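Local coordinates for periplasmic solute binding protein (Pectobacterium atrosepticum, PDB 4RY1) that probably binds a sugar in the periplasm and delivers it to an ABC-type transporter for import, at residues G153-A165 against E242-Y256. Residues are numbered along the deposited sequence; the frame is centred on the assembly and turned at random.
Sequences GDSYYPLGVAQGA and ELAGMYLWDSAIYTY
E242 begins its contact with the 153-165 loop at CB, which packs 3.5 Å from S155 O. Its CG, turned anti to the carbonyl carbon (chi1 -75°), comes over one face of the Y156 ring toward the rim, a CH-pi contact 4.0 Å from the centroid. CD lies against S155 CB, and the extended chain ends in two water bridges: OE1 through one to S155 O, OE2 through another to S155 OG. The backbones pair in parallel: Y157 N donates to E242 O (2.9 Å) and A244 N to Y157 O, bracketing a single bridge, Y157 with L243, just before strand 245-249. The pairing breaks at P158, whose backbone angles are helical, and G160 N makes the third bond, to G245 O at the strand's start. On its other edge that strand pairs antiparallel with strand 107-123 in the mixed sheet of this periplasmic-binding-protein fold. M246, bent at chi2 (-70°), brings SD to 3.7 Å from A162 CA and CE against G160 CA. Y256 OH donates to A162 O (2.6 Å) from above the carbonyl plane, while L248 CD2 sits over the centre of the Y256 ring and touches A162 CB at 4.0 Å.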
loop_
_atom_site.group_PDB
_atom_site.type_symbol
_atom_site.label_atom_id
_atom_site.label_comp_id
_atom_site.label_asym_id
_atom_site.label_seq_id
_atom_site.Cartn_x
_atom_site.Cartn_y
_atom_site.Cartn_z
ATOM N N GLY A 153 19.188 23.064 6.791
ATOM C CA GLY A 153 18.518 24.106 6.048
ATOM C C GLY A 153 17.057 23.792 5.815
ATOM O O GLY A 153 16.610 22.661 5.939
ATOM N N ASP A 154 16.321 24.829 5.439
ATOM C CA ASP A 154 14.879 24.765 5.209
ATOM C C ASP A 154 14.447 23.744 4.126
ATOM O O ASP A 154 13.296 23.322 4.097
ATOM C CB ASP A 154 14.387 26.166 4.851
ATOM C CG ASP A 154 12.903 26.292 4.937
ATOM O OD1 ASP A 154 12.334 25.828 5.962
ATOM O OD2 ASP A 154 12.325 26.866 4.034
ATOM N N SER A 155 15.362 23.360 3.236
ATOM C CA SER A 155 15.048 22.356 2.189
ATOM C C SER A 155 14.946 20.923 2.706
ATOM O O SER A 155 14.414 20.059 2.016
ATOM C CB SER A 155 16.107 22.369 1.087
ATOM O OG SER A 155 15.994 23.521 0.288
ATOM N N TYR A 156 15.510 20.679 3.893
ATOM C CA TYR A 156 15.664 19.333 4.452
ATOM C C TYR A 156 14.599 18.960 5.458
ATOM O O TYR A 156 14.332 19.707 6.391
ATOM C CB TYR A 156 17.036 19.222 5.115
ATOM C CG TYR A 156 18.133 19.194 4.072
ATOM C CD1 TYR A 156 18.672 20.367 3.549
ATOM C CD2 TYR A 156 18.598 17.986 3.574
ATOM C CE1 TYR A 156 19.663 20.329 2.567
ATOM C CE2 TYR A 156 19.570 17.932 2.597
ATOM C CZ TYR A 156 20.106 19.103 2.095
ATOM O OH TYR A 156 21.087 19.039 1.127
ATOM N N TYR A 157 14.038 17.760 5.281
ATOM C CA TYR A 157 12.934 17.286 6.115
ATOM C C TYR A 157 13.144 15.825 6.494
ATOM O O TYR A 157 13.577 15.030 5.657
ATOM C CB TYR A 157 11.597 17.370 5.369
ATOM C CG TYR A 157 11.156 18.758 4.950
ATOM C CD1 TYR A 157 11.657 19.343 3.798
ATOM C CD2 TYR A 157 10.233 19.473 5.695
ATOM C CE1 TYR A 157 11.244 20.607 3.394
ATOM C CE2 TYR A 157 9.808 20.744 5.307
ATOM C CZ TYR A 157 10.324 21.305 4.155
ATOM O OH TYR A 157 9.876 22.535 3.767
ATOM N N PRO A 158 12.773 15.463 7.728
ATOM C CA PRO A 158 12.782 14.055 8.150
ATOM C C PRO A 158 12.005 13.101 7.247
ATOM O O PRO A 158 12.401 11.940 7.065
ATOM C CB PRO A 158 12.105 14.119 9.531
ATOM C CG PRO A 158 12.530 15.442 10.060
ATOM C CD PRO A 158 12.512 16.362 8.877
ATOM N N LEU A 159 10.903 13.608 6.712
ATOM C CA LEU A 159 9.876 12.783 6.075
ATOM C C LEU A 159 9.200 13.531 4.928
ATOM O O LEU A 159 8.873 14.713 5.063
ATOM C CB LEU A 159 8.845 12.422 7.151
ATOM C CG LEU A 159 7.648 11.542 6.823
ATOM C CD1 LEU A 159 8.134 10.195 6.338
ATOM C CD2 LEU A 159 6.702 11.408 8.019
ATOM N N GLY A 160 8.986 12.835 3.806
ATOM C CA GLY A 160 8.197 13.369 2.699
ATOM C C GLY A 160 6.783 12.824 2.711
ATOM O O GLY A 160 6.337 12.151 3.642
ATOM N N VAL A 161 6.065 13.178 1.656
ATOM C CA VAL A 161 4.698 12.792 1.438
ATOM C C VAL A 161 4.719 12.088 0.093
ATOM O O VAL A 161 5.069 12.687 -0.921
ATOM C CB VAL A 161 3.773 14.017 1.417
ATOM C CG1 VAL A 161 2.331 13.636 1.126
ATOM C CG2 VAL A 161 3.844 14.753 2.761
ATOM N N ALA A 162 4.396 10.798 0.109
ATOM C CA ALA A 162 4.725 9.873 -0.970
ATOM C C ALA A 162 4.091 10.200 -2.325
ATOM O O ALA A 162 4.673 9.885 -3.369
ATOM C CB ALA A 162 4.352 8.465 -0.538
ATOM N N GLN A 163 2.909 10.798 -2.303
ATOM C CA GLN A 163 2.211 11.208 -3.534
ATOM C C GLN A 163 1.914 12.712 -3.527
ATOM O O GLN A 163 1.048 13.193 -4.255
ATOM C CB GLN A 163 0.962 10.344 -3.741
ATOM C CG GLN A 163 1.302 8.876 -4.006
ATOM C CD GLN A 163 0.110 7.989 -4.299
ATOM O OE1 GLN A 163 -0.816 8.383 -4.995
ATOM N NE2 GLN A 163 0.152 6.758 -3.801
ATOM N N GLY A 164 2.678 13.447 -2.719
ATOM C CA GLY A 164 2.720 14.916 -2.807
ATOM C C GLY A 164 1.368 15.560 -2.561
ATOM O O GLY A 164 0.724 15.315 -1.541
ATOM N N ALA A 165 0.951 16.384 -3.522
ATOM C CA ALA A 165 -0.335 17.094 -3.479
ATOM C C ALA A 165 -1.449 16.339 -4.207
ATOM O O ALA A 165 -2.581 16.795 -4.238
ATOM C CB ALA A 165 -0.192 18.490 -4.043
ATOM N N GLU A 242 17.059 15.404 0.230
ATOM C CA GLU A 242 16.442 16.498 1.001
ATOM C C GLU A 242 15.216 16.020 1.793
ATOM O O GLU A 242 14.957 16.453 2.914
ATOM C CB GLU A 242 16.046 17.655 0.086
ATOM C CG GLU A 242 17.252 18.473 -0.359
ATOM C CD GLU A 242 16.983 19.432 -1.489
ATOM O OE1 GLU A 242 15.819 19.590 -1.895
ATOM O OE2 GLU A 242 17.975 20.032 -1.961
ATOM N N LEU A 243 14.420 15.176 1.155
ATOM C CA LEU A 243 13.343 14.456 1.848
ATOM C C LEU A 243 13.912 13.135 2.326
ATOM O O LEU A 243 14.213 12.242 1.530
ATOM C CB LEU A 243 12.151 14.229 0.923
ATOM C CG LEU A 243 11.539 15.461 0.247
ATOM C CD1 LEU A 243 10.450 15.053 -0.726
ATOM C CD2 LEU A 243 11.006 16.422 1.293
ATOM N N ALA A 244 14.060 13.031 3.638
ATOM C CA ALA A 244 14.907 12.002 4.226
ATOM C C ALA A 244 14.154 10.765 4.726
ATOM O O ALA A 244 14.712 9.923 5.420
ATOM C CB ALA A 244 15.746 12.586 5.341
ATOM N N GLY A 245 12.898 10.637 4.340
ATOM C CA GLY A 245 12.091 9.518 4.780
ATOM C C GLY A 245 10.831 9.422 3.961
ATOM O O GLY A 245 10.354 10.421 3.436
ATOM N N MET A 246 10.275 8.216 3.925
ATOM C CA MET A 246 8.923 7.980 3.427
ATOM C C MET A 246 8.273 6.882 4.258
ATOM O O MET A 246 8.945 5.946 4.694
ATOM C CB MET A 246 8.930 7.562 1.947
ATOM C CG MET A 246 9.238 8.682 0.974
ATOM S SD MET A 246 7.998 9.998 0.739
ATOM C CE MET A 246 9.089 11.130 -0.174
ATOM N N TYR A 247 6.966 7.005 4.444
ATOM C CA TYR A 247 6.148 6.010 5.133
ATOM C C TYR A 247 5.430 5.202 4.064
ATOM O O TYR A 247 4.324 5.530 3.662
ATOM C CB TYR A 247 5.152 6.707 6.072
ATOM C CG TYR A 247 4.243 5.840 6.894
ATOM C CD1 TYR A 247 4.739 4.954 7.842
ATOM C CD2 TYR A 247 2.863 5.968 6.791
ATOM C CE1 TYR A 247 3.879 4.206 8.639
ATOM C CE2 TYR A 247 2.007 5.226 7.589
ATOM C CZ TYR A 247 2.518 4.356 8.518
ATOM O OH TYR A 247 1.629 3.625 9.297
ATOM N N LEU A 248 6.070 4.129 3.620
ATOM C CA LEU A 248 5.626 3.380 2.436
ATOM C C LEU A 248 5.082 2.028 2.807
ATOM O O LEU A 248 5.538 1.408 3.766
ATOM C CB LEU A 248 6.812 3.130 1.502
ATOM C CG LEU A 248 7.494 4.363 0.948
ATOM C CD1 LEU A 248 8.738 3.960 0.160
ATOM C CD2 LEU A 248 6.542 5.200 0.107
ATOM N N TRP A 249 4.176 1.507 1.979
ATOM C CA TRP A 249 3.965 0.058 1.968
ATOM C C TRP A 249 5.304 -0.581 1.571
ATOM O O TRP A 249 5.955 -0.107 0.631
ATOM C CB TRP A 249 2.898 -0.348 0.960
ATOM C CG TRP A 249 1.526 0.113 1.271
ATOM C CD1 TRP A 249 0.771 0.993 0.546
ATOM C CD2 TRP A 249 0.710 -0.304 2.380
ATOM N NE1 TRP A 249 -0.456 1.137 1.142
ATOM C CE2 TRP A 249 -0.514 0.360 2.263
ATOM C CE3 TRP A 249 0.896 -1.193 3.456
ATOM C CZ2 TRP A 249 -1.549 0.189 3.192
ATOM C CZ3 TRP A 249 -0.130 -1.365 4.374
ATOM C CH2 TRP A 249 -1.339 -0.681 4.231
ATOM N N ASP A 250 5.704 -1.683 2.205
ATOM C CA ASP A 250 6.991 -2.282 1.798
ATOM C C ASP A 250 6.980 -2.732 0.324
ATOM O O ASP A 250 8.027 -2.792 -0.315
ATOM C CB ASP A 250 7.541 -3.344 2.776
ATOM C CG ASP A 250 6.569 -4.457 3.082
ATOM O OD1 ASP A 250 6.133 -5.135 2.123
ATOM O OD2 ASP A 250 6.268 -4.688 4.283
ATOM N N SER A 251 5.781 -2.975 -0.220
ATOM C CA SER A 251 5.607 -3.326 -1.643
ATOM C C SER A 251 5.923 -2.161 -2.600
ATOM O O SER A 251 6.008 -2.358 -3.813
ATOM C CB SER A 251 4.173 -3.813 -1.867
ATOM O OG SER A 251 3.251 -2.797 -1.555
ATOM N N ALA A 252 6.100 -0.961 -2.055
ATOM C CA ALA A 252 6.465 0.223 -2.847
ATOM C C ALA A 252 7.950 0.570 -2.779
ATOM O O ALA A 252 8.416 1.487 -3.443
ATOM C CB ALA A 252 5.671 1.427 -2.363
ATOM N N ILE A 253 8.686 -0.126 -1.928
ATOM C CA ILE A 253 10.108 0.185 -1.749
ATOM C C ILE A 253 10.885 0.151 -3.064
ATOM O O ILE A 253 11.666 1.055 -3.320
ATOM C CB ILE A 253 10.737 -0.752 -0.694
ATOM C CG1 ILE A 253 10.208 -0.375 0.699
ATOM C CG2 ILE A 253 12.261 -0.716 -0.764
ATOM C CD1 ILE A 253 10.524 -1.403 1.772
ATOM N N TYR A 254 10.653 -0.861 -3.901
ATOM C CA TYR A 254 11.400 -0.974 -5.166
ATOM C C TYR A 254 11.135 0.254 -6.035
ATOM O O TYR A 254 12.045 0.838 -6.605
ATOM C CB TYR A 254 11.048 -2.266 -5.920
ATOM C CG TYR A 254 11.858 -3.477 -5.521
ATOM C CD1 TYR A 254 12.347 -3.628 -4.228
ATOM C CD2 TYR A 254 12.120 -4.470 -6.433
ATOM C CE1 TYR A 254 13.095 -4.737 -3.870
ATOM C CE2 TYR A 254 12.861 -5.582 -6.079
ATOM C CZ TYR A 254 13.348 -5.705 -4.789
ATOM O OH TYR A 254 14.123 -6.795 -4.414
ATOM N N THR A 255 9.875 0.661 -6.105
ATOM C CA THR A 255 9.505 1.857 -6.864
ATOM C C THR A 255 10.222 3.112 -6.368
ATOM O O THR A 255 10.740 3.920 -7.153
ATOM C CB THR A 255 7.990 2.079 -6.832
ATOM O OG1 THR A 255 7.331 0.930 -7.385
ATOM C CG2 THR A 255 7.612 3.336 -7.603
ATOM N N TYR A 256 10.216 3.321 -5.052
ATOM C CA TYR A 256 10.881 4.513 -4.487
ATOM C C TYR A 256 12.404 4.445 -4.518
ATOM O O TYR A 256 13.084 5.474 -4.492
ATOM C CB TYR A 256 10.351 4.865 -3.076
ATOM C CG TYR A 256 9.013 5.557 -3.199
ATOM C CD1 TYR A 256 7.893 4.845 -3.571
ATOM C CD2 TYR A 256 8.886 6.941 -3.020
ATOM C CE1 TYR A 256 6.667 5.457 -3.742
ATOM C CE2 TYR A 256 7.656 7.574 -3.201
ATOM C CZ TYR A 256 6.546 6.823 -3.547
ATOM O OH TYR A 256 5.302 7.382 -3.777
HETATM O O HOH W 1 13.567 20.280 -0.528
HETATM O O HOH W 2 17.511 22.794 -2.074
HETATM O O HOH W 3 5.629 9.398 3.651
HETATM O O HOH W 4 3.090 5.815 -2.731
#